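Local coordinates for Exo-poly-alpha-D-galacturonosidase (Thermotoga maritima, PDB 3JUR), which probably hydrolyses the alpha-1,4 linkages of polygalacturonate from the chain end, as a hyperthermoactive glycoside hydrolase of family 28, at residues R49-L54 / G60-P65; T103-I108 / E162-L167; G297-G302 / I341-N346; M170-T175 / R269-R274. All coordinates share one frame; numbering follows the deposited sequence.

Contact 1 of 4, residues R49-L54 / G60-P65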
loop_
_atom_site.group_PDB
_atom_site.type_symbol
_atom_site.label_atom_id
_atom_site.label_comp_id
_atom_site.label_asym_id
_atom_site.label_seq_id
_atom_site.Cartn_x
_atom_site.Cartn_y
_atom_site.Cartn_z
ATOM N N ARG D 49 2.696 53.042 -38.592
ATOM C CA ARG D 49 1.736 54.060 -39.013
ATOM C C ARG D 49 0.317 53.722 -38.550
ATOM O O ARG D 49 -0.447 54.612 -38.175
ATOM C CB ARG D 49 1.774 54.238 -40.528
ATOM C CG ARG D 49 1.817 55.688 -40.979
ATOM C CD ARG D 49 1.530 55.810 -42.477
ATOM N NE ARG D 49 2.156 54.726 -43.239
ATOM C CZ ARG D 49 1.720 54.275 -44.414
ATOM N NH1 ARG D 49 0.643 54.802 -44.989
ATOM N NH2 ARG D 49 2.366 53.284 -45.012
ATOM N N ALA D 50 -0.023 52.432 -38.562
ATOM C CA ALA D 50 -1.337 51.973 -38.102
ATOM C C ALA D 50 -1.542 52.217 -36.608
ATOM O O ALA D 50 -2.618 52.645 -36.192
ATOM C CB ALA D 50 -1.544 50.510 -38.439
ATOM N N ILE D 51 -0.507 51.945 -35.814
ATOM C CA ILE D 51 -0.547 52.152 -34.362
ATOM C C ILE D 51 -0.662 53.645 -34.025
ATOM O O ILE D 51 -1.434 54.030 -33.138
ATOM C CB ILE D 51 0.675 51.491 -33.652
ATOM C CG1 ILE D 51 0.526 49.961 -33.653
ATOM C CG2 ILE D 51 0.835 51.999 -32.215
ATOM C CD1 ILE D 51 1.762 49.192 -33.217
ATOM N N GLU D 52 0.097 54.472 -34.742
ATOM C CA GLU D 52 0.057 55.923 -34.558
ATOM C C GLU D 52 -1.285 56.528 -34.993
ATOM O O GLU D 52 -1.814 57.408 -34.313
ATOM C CB GLU D 52 1.248 56.600 -35.260
ATOM C CG GLU D 52 1.190 58.139 -35.370
ATOM C CD GLU D 52 0.986 58.859 -34.032
ATOM O OE1 GLU D 52 1.420 58.339 -32.975
ATOM O OE2 GLU D 52 0.387 59.958 -34.045
ATOM N N GLU D 53 -1.839 56.047 -36.106
ATOM C CA GLU D 53 -3.164 56.494 -36.542
ATOM C C GLU D 53 -4.217 56.189 -35.473
ATOM O O GLU D 53 -5.063 57.029 -35.177
ATOM C CB GLU D 53 -3.550 55.874 -37.889
ATOM C CG GLU D 53 -4.844 56.423 -38.509
ATOM C CD GLU D 53 -4.692 57.825 -39.079
ATOM O OE1 GLU D 53 -4.601 58.796 -38.294
ATOM O OE2 GLU D 53 -4.681 57.957 -40.321
ATOM N N LEU D 54 -4.146 54.997 -34.888
ATOM C CA LEU D 54 -5.055 54.608 -33.807
ATOM C C LEU D 54 -4.817 55.416 -32.540
ATOM O O LEU D 54 -5.757 55.906 -31.923
ATOM C CB LEU D 54 -4.925 53.115 -33.496
ATOM C CG LEU D 54 -5.709 52.142 -34.372
ATOM C CD1 LEU D 54 -5.162 50.731 -34.196
ATOM C CD2 LEU D 54 -7.199 52.196 -34.053
ATOM N N GLY D 60 -7.603 51.865 -29.972
ATOM C CA GLY D 60 -8.505 50.983 -30.701
ATOM C C GLY D 60 -7.838 49.690 -31.114
ATOM O O GLY D 60 -6.790 49.329 -30.571
ATOM N N ARG D 61 -8.448 49.006 -32.084
ATOM C CA ARG D 61 -7.998 47.695 -32.553
ATOM C C ARG D 61 -7.271 47.784 -33.895
ATOM O O ARG D 61 -7.749 48.427 -34.833
ATOM C CB ARG D 61 -9.181 46.710 -32.661
ATOM C CG ARG D 61 -10.048 46.586 -31.385
ATOM C CD ARG D 61 -11.184 45.546 -31.506
ATOM N NE ARG D 61 -12.156 45.874 -32.557
ATOM C CZ ARG D 61 -13.262 46.602 -32.385
ATOM N NH1 ARG D 61 -13.578 47.105 -31.197
ATOM N NH2 ARG D 61 -14.063 46.822 -33.416
ATOM N N LEU D 62 -6.107 47.140 -33.973
ATOM C CA LEU D 62 -5.375 46.988 -35.229
ATOM C C LEU D 62 -5.600 45.568 -35.742
ATOM O O LEU D 62 -5.169 44.597 -35.119
ATOM C CB LEU D 62 -3.874 47.283 -35.036
ATOM C CG LEU D 62 -2.855 46.946 -36.144
ATOM C CD1 LEU D 62 -3.265 47.487 -37.511
ATOM C CD2 LEU D 62 -1.459 47.432 -35.785
ATOM N N ILE D 63 -6.283 45.455 -36.877
ATOM C CA ILE D 63 -6.601 44.149 -37.443
ATOM C C ILE D 63 -5.509 43.687 -38.410
ATOM O O ILE D 63 -5.218 44.354 -39.405
ATOM C CB ILE D 63 -8.007 44.139 -38.116
ATOM C CG1 ILE D 63 -9.102 44.323 -37.055
ATOM C CG2 ILE D 63 -8.238 42.839 -38.898
ATOM C CD1 ILE D 63 -10.421 44.826 -37.606
ATOM N N VAL D 64 -4.899 42.553 -38.078
ATOM C CA VAL D 64 -3.947 41.872 -38.948
ATOM C C VAL D 64 -4.669 40.665 -39.554
ATOM O O VAL D 64 -4.860 39.654 -38.872
ATOM C CB VAL D 64 -2.687 41.389 -38.167
ATOM C CG1 VAL D 64 -1.677 40.752 -39.109
ATOM C CG2 VAL D 64 -2.051 42.533 -37.385
ATOM N N PRO D 65 -5.073 40.765 -40.833
ATOM C CA PRO D 65 -5.872 39.710 -41.459
ATOM C C PRO D 65 -5.043 38.495 -41.896
ATOM O O PRO D 65 -3.843 38.419 -41.597
ATOM C CB PRO D 65 -6.482 40.417 -42.677
ATOM C CG PRO D 65 -5.505 41.478 -43.032
ATOM C CD PRO D 65 -4.780 41.871 -41.771
#

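Contact 2 of 4, residues T103-I108 / E162-L167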
loop_
_atom_site.group_PDB
_atom_site.type_symbol
_atom_site.label_atom_id
_atom_site.label_comp_id
_atom_site.label_asym_id
_atom_site.label_seq_id
_atom_site.Cartn_x
_atom_site.Cartn_y
_atom_site.Cartn_z
ATOM N N THR D 103 15.039 47.254 -21.082
ATOM C CA THR D 103 14.612 45.861 -21.067
ATOM C C THR D 103 15.323 45.100 -19.938
ATOM O O THR D 103 15.862 45.711 -19.004
ATOM C CB THR D 103 14.775 45.184 -22.481
ATOM O OG1 THR D 103 14.103 43.915 -22.506
ATOM C CG2 THR D 103 16.245 45.004 -22.873
ATOM N N ARG D 104 15.320 43.779 -20.016
ATOM C CA ARG D 104 15.874 42.968 -18.950
ATOM C C ARG D 104 16.465 41.691 -19.534
ATOM O O ARG D 104 15.918 41.132 -20.483
ATOM C CB ARG D 104 14.772 42.655 -17.929
ATOM C CG ARG D 104 15.245 42.696 -16.487
ATOM C CD ARG D 104 14.141 42.380 -15.496
ATOM N NE ARG D 104 13.671 43.582 -14.818
ATOM C CZ ARG D 104 13.228 43.616 -13.565
ATOM N NH1 ARG D 104 13.201 42.509 -12.825
ATOM N NH2 ARG D 104 12.819 44.764 -13.047
ATOM N N PHE D 105 17.593 41.242 -18.995
ATOM C CA PHE D 105 18.154 39.948 -19.385
ATOM C C PHE D 105 18.453 39.097 -18.156
ATOM O O PHE D 105 19.280 39.463 -17.322
ATOM C CB PHE D 105 19.415 40.107 -20.248
ATOM C CG PHE D 105 19.877 38.821 -20.898
ATOM C CD1 PHE D 105 19.464 38.491 -22.184
ATOM C CD2 PHE D 105 20.720 37.937 -20.217
ATOM C CE1 PHE D 105 19.889 37.313 -22.789
ATOM C CE2 PHE D 105 21.145 36.753 -20.810
ATOM C CZ PHE D 105 20.729 36.442 -22.102
ATOM N N GLU D 106 17.769 37.962 -18.065
ATOM C CA GLU D 106 17.878 37.032 -16.927
ATOM C C GLU D 106 17.936 37.745 -15.571
ATOM O O GLU D 106 18.832 37.499 -14.752
ATOM C CB GLU D 106 19.035 36.040 -17.134
ATOM C CG GLU D 106 18.783 35.081 -18.308
ATOM C CD GLU D 106 19.871 34.033 -18.498
ATOM O OE1 GLU D 106 21.067 34.342 -18.299
ATOM O OE2 GLU D 106 19.527 32.894 -18.873
ATOM N N GLY D 107 16.969 38.640 -15.362
ATOM C CA GLY D 107 16.771 39.308 -14.078
ATOM C C GLY D 107 17.546 40.594 -13.828
ATOM O O GLY D 107 17.438 41.175 -12.746
ATOM N N ILE D 108 18.325 41.046 -14.807
ATOM C CA ILE D 108 19.066 42.308 -14.664
ATOM C C ILE D 108 18.674 43.306 -15.763
ATOM O O ILE D 108 18.686 42.969 -16.953
ATOM C CB ILE D 108 20.616 42.095 -14.631
ATOM C CG1 ILE D 108 21.024 41.198 -13.452
ATOM C CG2 ILE D 108 21.358 43.444 -14.540
ATOM C CD1 ILE D 108 22.415 40.606 -13.564
ATOM N N GLU D 162 30.386 36.292 -22.211
ATOM C CA GLU D 162 31.133 37.470 -21.768
ATOM C C GLU D 162 30.223 38.636 -21.382
ATOM O O GLU D 162 30.460 39.307 -20.378
ATOM C CB GLU D 162 32.174 37.906 -22.812
ATOM C CG GLU D 162 33.350 36.952 -22.942
ATOM C CD GLU D 162 34.029 36.683 -21.609
ATOM O OE1 GLU D 162 34.884 37.498 -21.195
ATOM O OE2 GLU D 162 33.710 35.649 -20.979
ATOM N N ASP D 163 29.178 38.857 -22.174
ATOM C CA ASP D 163 28.209 39.915 -21.899
ATOM C C ASP D 163 27.396 39.669 -20.627
ATOM O O ASP D 163 27.122 40.609 -19.881
ATOM C CB ASP D 163 27.297 40.126 -23.108
ATOM C CG ASP D 163 28.019 40.783 -24.269
ATOM O OD1 ASP D 163 27.927 40.268 -25.403
ATOM O OD2 ASP D 163 28.694 41.808 -24.042
ATOM N N VAL D 164 27.016 38.412 -20.386
ATOM C CA VAL D 164 26.340 38.021 -19.143
ATOM C C VAL D 164 27.240 38.313 -17.944
ATOM O O VAL D 164 26.788 38.875 -16.943
ATOM C CB VAL D 164 25.904 36.525 -19.152
ATOM C CG1 VAL D 164 25.332 36.108 -17.797
ATOM C CG2 VAL D 164 24.884 36.264 -20.254
ATOM N N LYS D 165 28.515 37.945 -18.071
ATOM C CA LYS D 165 29.531 38.204 -17.057
ATOM C C LYS D 165 29.656 39.703 -16.777
ATOM O O LYS D 165 29.634 40.122 -15.619
ATOM C CB LYS D 165 30.871 37.616 -17.512
ATOM C CG LYS D 165 32.030 37.804 -16.554
ATOM C CD LYS D 165 33.317 37.282 -17.175
ATOM C CE LYS D 165 34.539 37.615 -16.328
ATOM N NZ LYS D 165 34.555 36.824 -15.071
ATOM N N LYS D 166 29.764 40.498 -17.843
ATOM C CA LYS D 166 29.877 41.959 -17.737
ATOM C C LYS D 166 28.641 42.604 -17.110
ATOM O O LYS D 166 28.763 43.454 -16.227
ATOM C CB LYS D 166 30.162 42.594 -19.103
ATOM C CG LYS D 166 31.602 42.425 -19.582
ATOM C CD LYS D 166 31.960 43.377 -20.729
ATOM C CE LYS D 166 31.292 42.987 -22.049
ATOM N NZ LYS D 166 31.784 43.852 -23.167
ATOM N N LEU D 167 27.461 42.188 -17.569
ATOM C CA LEU D 167 26.188 42.689 -17.046
ATOM C C LEU D 167 26.039 42.470 -15.533
ATOM O O LEU D 167 25.577 43.363 -14.816
ATOM C CB LEU D 167 25.005 42.070 -17.810
ATOM C CG LEU D 167 23.577 42.473 -17.417
ATOM C CD1 LEU D 167 23.329 43.960 -17.634
ATOM C CD2 LEU D 167 22.548 41.649 -18.173
#

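Contact 3 of 4, residues G297-G302 / I341-N346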
loop_
_atom_site.group_PDB
_atom_site.type_symbol
_atom_site.label_atom_id
_atom_site.label_comp_id
_atom_site.label_asym_id
_atom_site.label_seq_id
_atom_site.Cartn_x
_atom_site.Cartn_y
_atom_site.Cartn_z
ATOM N N GLY D 297 10.115 22.456 -16.300
ATOM C CA GLY D 297 9.230 22.582 -15.155
ATOM C C GLY D 297 7.859 23.113 -15.540
ATOM O O GLY D 297 7.732 23.953 -16.436
ATOM N N GLY D 298 6.830 22.617 -14.863
ATOM C CA GLY D 298 5.459 23.040 -15.130
ATOM C C GLY D 298 5.164 24.379 -14.479
ATOM O O GLY D 298 4.805 25.345 -15.159
ATOM N N LEU D 299 5.293 24.416 -13.153
ATOM C CA LEU D 299 5.238 25.656 -12.389
ATOM C C LEU D 299 6.570 25.861 -11.692
ATOM O O LEU D 299 6.978 25.044 -10.857
ATOM C CB LEU D 299 4.110 25.653 -11.352
ATOM C CG LEU D 299 4.022 27.049 -10.703
ATOM C CD1 LEU D 299 3.179 28.033 -11.555
ATOM C CD2 LEU D 299 3.547 27.006 -9.285
ATOM N N VAL D 300 7.239 26.963 -12.026
ATOM C CA VAL D 300 8.591 27.210 -11.555
ATOM C C VAL D 300 8.679 28.555 -10.831
ATOM O O VAL D 300 8.058 29.538 -11.249
ATOM C CB VAL D 300 9.604 27.128 -12.725
ATOM C CG1 VAL D 300 11.051 27.227 -12.232
ATOM C CG2 VAL D 300 9.422 25.833 -13.482
ATOM N N ILE D 301 9.413 28.582 -9.721
ATOM C CA ILE D 301 9.738 29.842 -9.052
ATOM C C ILE D 301 11.263 30.006 -9.077
ATOM O O ILE D 301 11.994 29.074 -8.722
ATOM C CB ILE D 301 9.212 29.924 -7.572
ATOM C CG1 ILE D 301 7.801 29.329 -7.389
ATOM C CG2 ILE D 301 9.279 31.363 -7.061
ATOM C CD1 ILE D 301 6.671 30.079 -8.075
ATOM N N GLY D 302 11.736 31.175 -9.520
ATOM C CA GLY D 302 13.171 31.476 -9.567
ATOM C C GLY D 302 13.828 31.180 -10.908
ATOM O O GLY D 302 13.138 30.872 -11.880
ATOM N N ILE D 341 3.390 29.467 -1.581
ATOM C CA ILE D 341 3.222 28.930 -2.921
ATOM C C ILE D 341 2.281 27.733 -2.795
ATOM O O ILE D 341 2.536 26.811 -2.004
ATOM C CB ILE D 341 4.586 28.491 -3.560
ATOM C CG1 ILE D 341 5.671 29.563 -3.366
ATOM C CG2 ILE D 341 4.409 28.136 -5.058
ATOM C CD1 ILE D 341 5.387 30.930 -4.039
ATOM N N PHE D 342 1.190 27.763 -3.559
ATOM C CA PHE D 342 0.135 26.767 -3.451
ATOM C C PHE D 342 -0.035 26.017 -4.759
ATOM O O PHE D 342 -0.373 26.608 -5.779
ATOM C CB PHE D 342 -1.191 27.431 -3.045
ATOM C CG PHE D 342 -1.154 28.065 -1.691
ATOM C CD1 PHE D 342 -1.598 27.373 -0.575
ATOM C CD2 PHE D 342 -0.656 29.353 -1.530
ATOM C CE1 PHE D 342 -1.563 27.957 0.685
ATOM C CE2 PHE D 342 -0.603 29.945 -0.267
ATOM C CZ PHE D 342 -1.059 29.250 0.837
ATOM N N PHE D 343 0.195 24.709 -4.706
ATOM C CA PHE D 343 0.183 23.836 -5.875
ATOM C C PHE D 343 -0.924 22.810 -5.632
ATOM O O PHE D 343 -0.688 21.768 -5.017
ATOM C CB PHE D 343 1.561 23.165 -6.021
ATOM C CG PHE D 343 1.818 22.556 -7.369
ATOM C CD1 PHE D 343 2.024 23.362 -8.490
ATOM C CD2 PHE D 343 1.883 21.172 -7.517
ATOM C CE1 PHE D 343 2.271 22.790 -9.749
ATOM C CE2 PHE D 343 2.127 20.595 -8.755
ATOM C CZ PHE D 343 2.332 21.404 -9.873
ATOM N N ILE D 344 -2.131 23.124 -6.109
ATOM C CA ILE D 344 -3.357 22.429 -5.697
ATOM C C ILE D 344 -4.101 21.807 -6.871
ATOM O O ILE D 344 -4.289 22.454 -7.899
ATOM C CB ILE D 344 -4.361 23.425 -5.015
ATOM C CG1 ILE D 344 -3.657 24.328 -3.989
ATOM C CG2 ILE D 344 -5.567 22.688 -4.396
ATOM C CD1 ILE D 344 -3.059 23.600 -2.801
ATOM N N ASP D 345 -4.568 20.571 -6.687
ATOM C CA ASP D 345 -5.430 19.877 -7.667
ATOM C C ASP D 345 -4.769 19.640 -9.022
ATOM O O ASP D 345 -5.442 19.595 -10.048
ATOM C CB ASP D 345 -6.762 20.626 -7.864
ATOM C CG ASP D 345 -7.557 20.742 -6.584
ATOM O OD1 ASP D 345 -7.434 19.844 -5.718
ATOM O OD2 ASP D 345 -8.311 21.732 -6.440
ATOM N N ASN D 346 -3.455 19.467 -9.021
ATOM C CA ASN D 346 -2.724 19.312 -10.271
ATOM C C ASN D 346 -2.505 17.861 -10.642
ATOM O O ASN D 346 -2.538 16.983 -9.779
ATOM C CB ASN D 346 -1.405 20.081 -10.217
ATOM C CG ASN D 346 -1.619 21.581 -10.099
ATOM O OD1 ASN D 346 -2.256 22.191 -10.950
ATOM N ND2 ASN D 346 -1.085 22.178 -9.042
#

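Contact 4 of 4, residues M170-T175 / R269-R274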
loop_
_atom_site.group_PDB
_atom_site.type_symbol
_atom_site.label_atom_id
_atom_site.label_comp_id
_atom_site.label_asym_id
_atom_site.label_seq_id
_atom_site.Cartn_x
_atom_site.Cartn_y
_atom_site.Cartn_z
ATOM N N MET D 170 28.433 44.876 -13.655
ATOM C CA MET D 170 27.862 46.225 -13.674
ATOM C C MET D 170 26.787 46.399 -12.602
ATOM O O MET D 170 26.784 47.393 -11.880
ATOM C CB MET D 170 27.279 46.550 -15.050
ATOM C CG MET D 170 28.307 46.811 -16.131
ATOM S SD MET D 170 27.568 46.725 -17.781
ATOM C CE MET D 170 28.873 47.491 -18.753
ATOM N N ALA D 171 25.881 45.428 -12.498
ATOM C CA ALA D 171 24.823 45.472 -11.494
ATOM C C ALA D 171 25.410 45.478 -10.085
ATOM O O ALA D 171 24.970 46.255 -9.231
ATOM C CB ALA D 171 23.860 44.314 -11.680
ATOM N N GLU D 172 26.418 44.635 -9.855
ATOM C CA GLU D 172 27.134 44.614 -8.576
ATOM C C GLU D 172 27.705 45.977 -8.173
ATOM O O GLU D 172 27.593 46.363 -7.008
ATOM C CB GLU D 172 28.244 43.558 -8.570
ATOM C CG GLU D 172 27.961 42.354 -7.681
ATOM C CD GLU D 172 27.651 42.731 -6.230
ATOM O OE1 GLU D 172 26.596 42.302 -5.716
ATOM O OE2 GLU D 172 28.449 43.463 -5.609
ATOM N N ARG D 173 28.305 46.687 -9.137
ATOM C CA ARG D 173 28.886 48.024 -8.911
ATOM C C ARG D 173 27.832 49.008 -8.430
ATOM O O ARG D 173 28.068 49.789 -7.510
ATOM C CB ARG D 173 29.494 48.604 -10.198
ATOM C CG ARG D 173 30.528 47.759 -10.916
ATOM C CD ARG D 173 31.949 48.057 -10.453
ATOM N NE ARG D 173 32.947 47.319 -11.230
ATOM C CZ ARG D 173 33.135 45.998 -11.172
ATOM N NH1 ARG D 173 32.389 45.233 -10.378
ATOM N NH2 ARG D 173 34.072 45.434 -11.925
ATOM N N GLY D 174 26.668 48.961 -9.067
ATOM C CA GLY D 174 25.645 49.975 -8.887
ATOM C C GLY D 174 25.584 50.876 -10.103
ATOM O O GLY D 174 24.942 51.925 -10.063
ATOM N N THR D 175 26.263 50.470 -11.180
ATOM C CA THR D 175 26.236 51.184 -12.463
ATOM C C THR D 175 24.786 51.467 -12.863
ATOM O O THR D 175 23.994 50.536 -12.994
ATOM C CB THR D 175 26.912 50.361 -13.595
ATOM O OG1 THR D 175 28.221 49.947 -13.187
ATOM C CG2 THR D 175 27.020 51.172 -14.880
ATOM N N ARG D 269 17.392 39.564 -10.261
ATOM C CA ARG D 269 18.532 38.758 -9.860
ATOM C C ARG D 269 19.507 39.585 -9.026
ATOM O O ARG D 269 19.857 40.708 -9.393
ATOM C CB ARG D 269 19.225 38.218 -11.113
ATOM C CG ARG D 269 20.492 37.409 -10.872
ATOM C CD ARG D 269 21.192 37.098 -12.191
ATOM N NE ARG D 269 20.458 36.107 -12.979
ATOM C CZ ARG D 269 20.854 34.851 -13.173
ATOM N NH1 ARG D 269 20.111 34.020 -13.898
ATOM N NH2 ARG D 269 21.992 34.419 -12.642
ATOM N N ASP D 270 19.934 39.016 -7.900
ATOM C CA ASP D 270 21.010 39.571 -7.072
ATOM C C ASP D 270 20.838 41.069 -6.765
ATOM O O ASP D 270 19.714 41.519 -6.521
ATOM C CB ASP D 270 22.382 39.243 -7.692
ATOM C CG ASP D 270 22.590 37.738 -7.913
ATOM O OD1 ASP D 270 21.852 36.917 -7.326
ATOM O OD2 ASP D 270 23.500 37.367 -8.683
ATOM N N ALA D 271 21.930 41.831 -6.780
ATOM C CA ALA D 271 21.895 43.250 -6.413
ATOM C C ALA D 271 20.795 44.058 -7.118
ATOM O O ALA D 271 20.099 44.842 -6.471
ATOM C CB ALA D 271 23.262 43.903 -6.614
ATOM N N ASP D 272 20.634 43.848 -8.424
ATOM C CA ASP D 272 19.628 44.569 -9.218
ATOM C C ASP D 272 18.207 44.249 -8.746
ATOM O O ASP D 272 17.356 45.137 -8.664
ATOM C CB ASP D 272 19.771 44.238 -10.704
ATOM C CG ASP D 272 19.441 45.412 -11.601
ATOM O OD1 ASP D 272 20.124 46.448 -11.499
ATOM O OD2 ASP D 272 18.507 45.298 -12.420
ATOM N N GLY D 273 17.969 42.977 -8.436
ATOM C CA GLY D 273 16.697 42.522 -7.880
ATOM C C GLY D 273 16.402 43.092 -6.502
ATOM O O GLY D 273 15.263 43.454 -6.211
ATOM N N ARG D 274 17.429 43.174 -5.653
ATOM C CA ARG D 274 17.289 43.791 -4.327
ATOM C C ARG D 274 17.097 45.300 -4.395
ATOM O O ARG D 274 16.348 45.859 -3.598
ATOM C CB ARG D 274 18.488 43.483 -3.432
ATOM C CG ARG D 274 18.484 42.100 -2.864
ATOM C CD ARG D 274 19.784 41.815 -2.144
ATOM N NE ARG D 274 20.302 40.544 -2.619
ATOM C CZ ARG D 274 21.458 40.381 -3.252
ATOM N NH1 ARG D 274 22.276 41.401 -3.452
ATOM N NH2 ARG D 274 21.801 39.171 -3.662
HETATM O O HOH W 1 22.294 47.301 -8.935
HETATM O O HOH W 2 24.840 41.277 -7.403
#

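Contact 1 of 4, residues R49-L54 / G60-P65
L62 points from its strand toward the helix face formed by A50, I51 and L54 and meets each with a different part of its side chain. The branch tip CD1 of L62 lies 3.6 Å from A50 CB, the short methyl that leaves the helix facing the strand. Its other methyl, L62 CD2, comes within 3.9 Å of I51 CG1, and here the two side chains cross at about a right angle. With CG anti to the backbone N (chi1 169°), L62 leans toward the A50 turn and leaves its CB to L54, whose CD1 approaches at 3.8 Å. L54 also lies over the backbone of the strand: its CD1 is 3.5 Å from R61 O, and its CD2 rests 3.8 Å from G60 CA, where no side chain stands in the way. R61 faces the other side of the strand and forms a salt bridge with E27. The axes of the short helix and strand segments run nearly antiparallel (157°), with a closest approach of 8.8 Å. In this beta-helix protein, helix 44-57 connects strand 27-29 to its parallel neighbour, strand 60-64, and packs back on the latter; L54 also reaches V28 and I80 of strand 80-84, while I51 extends to I74 of strand 68-75.

Contact 2 of 4, residues T103-I108 / E162-L167
L167 and I108 make the tight part of this contact, their side chains sliding past each other in opposite directions. The methyl CD1 of L167 lies 3.7 Å from I108 CG2, and L167 CG is nearly as close, at 3.8 Å from the same methyl. L167 holds its CG anti to the backbone N (chi1 -180°), which extends the side chain from the helix to the hairpin; there its second methyl, CD2, lies 4.1 Å from I108 CB and 4.0 Å from F105 O. The hairpin end that receives it is a type I' beta turn from F105 to I108, linking the antiparallel strands 103-105 and 108-112, with F105 and I108 joined by backbone hydrogen bonds in both directions. E106 and G107 take the two central places of the turn, both with positive phi, and F105 and I108 both direct their side chains at helix 161-173. Toward V164, which is partly exposed, the contact thins to one methyl. This group, CG2, meets the F105 ring obliquely at CE2, 3.8 Å away, and the two side chains cross at about a right angle. The exposed E162, K165 and K166 lie on helix faces turned from the hairpin; a long salt bridge links K166 to D163, whose carboxylate also hydrogen-bonds to H186 and the backbone N of Y187.

Contact 3 of 4, residues G297-G302 / I341-N346
The F343 ring carries the side-chain amide of N346 on one face, with ND2 3.2 Å above the plane and over the ring centre, while L299 meets the ring obliquely. L299 CB lies 3.8 Å from F343 CE1, and the leucine methyl CD2 is 4.0 Å from CD1 of the same ring; the two side chains slide past each other in opposite directions. With CG anti to the backbone N in both (chi1 -174° for L299 and -164° for F343), each side chain extends from its own strand to lie alongside the other. N346 ND2 is also hydrogen-bonded to A314 O and its OD1 to N317 N, so the amide over the ring is anchored at both ends. Strands 299-301 and 337-349 belong to different walls of the parallel beta-helix, and their short segments here run nearly antiparallel, at 168° and 10.0 Å between axes. That spacing is bridged by side chains pointing into the interior from both walls. A second, slacker layer lies beside the aromatic one: I301 CD1 approaches I341 CG2 at 4.2 Å, and L299 CD2 stands 4.5 Å from that same methyl. A314 of strand 309-320 touches both L299 and F343, and V309 of that strand packs on I301.

Contact 4 of 4, residues M170-T175 / R269-R274
A171 and A271 bring the end of helix 161-173 against helix 270-276, and a Schellman motif closes the former helix just beyond the contact. In that motif G174, with positive phi, is the C-prime residue: T175 N bonds to M170 O, while the bond from G174 N to A171 O is weak. M170 O also accepts from G174 N, its two donors arriving from opposite faces of the carbonyl plane. Direct packing between the helices is sparse and relies on small groups. A171 CB comes within 4.2 Å of D272 CB, and the methyl of A271 (CB) lies 3.9 Å from A171 O and 3.8 Å from E172 OE1. A171 CA lies 5.7 Å from D272 CA and E172 CA 5.8 Å from A271 CA, consistent with the small side chains of A171 and A271 where the helices meet. Among charged groups, D272 forms salt bridges with R180 and R275 rather than across the contact; R274 NH1 stays 5.0 Å from E172 OE1, without contact, and R274 has a cation-pi partner in Y369. Two waters supply the polar links. One donates to A171 O and, weakly, to D272 OD1. The other donates to E172 OE1, whose chain bends at chi2 (-55°) with the carboxylate turned back toward A271, and accepts from A271 N at 3.0 Å.

Contacts 1, 2 and 3 are buried and apolar, whereas contact 4 is partly exposed and relies on water as well as packing. Contact 3 lies in the interior of the beta-helix, joining two walls; contact 1 packs a helix against a strand about 37 Å away, centre to centre, on the opposite side of the chain's centre. Contacts 2 and 4 share helix 161-173, and their centres are only about 10 Å apart. They meet directly: E106 O lies 2.8 Å from R269 NE, a probable hydrogen bond, I108 CG2 packs 3.9 Å from A171 CB, and I108 CA packs 3.8 Å from D272 OD2, so I108 touches both helices of contact 4.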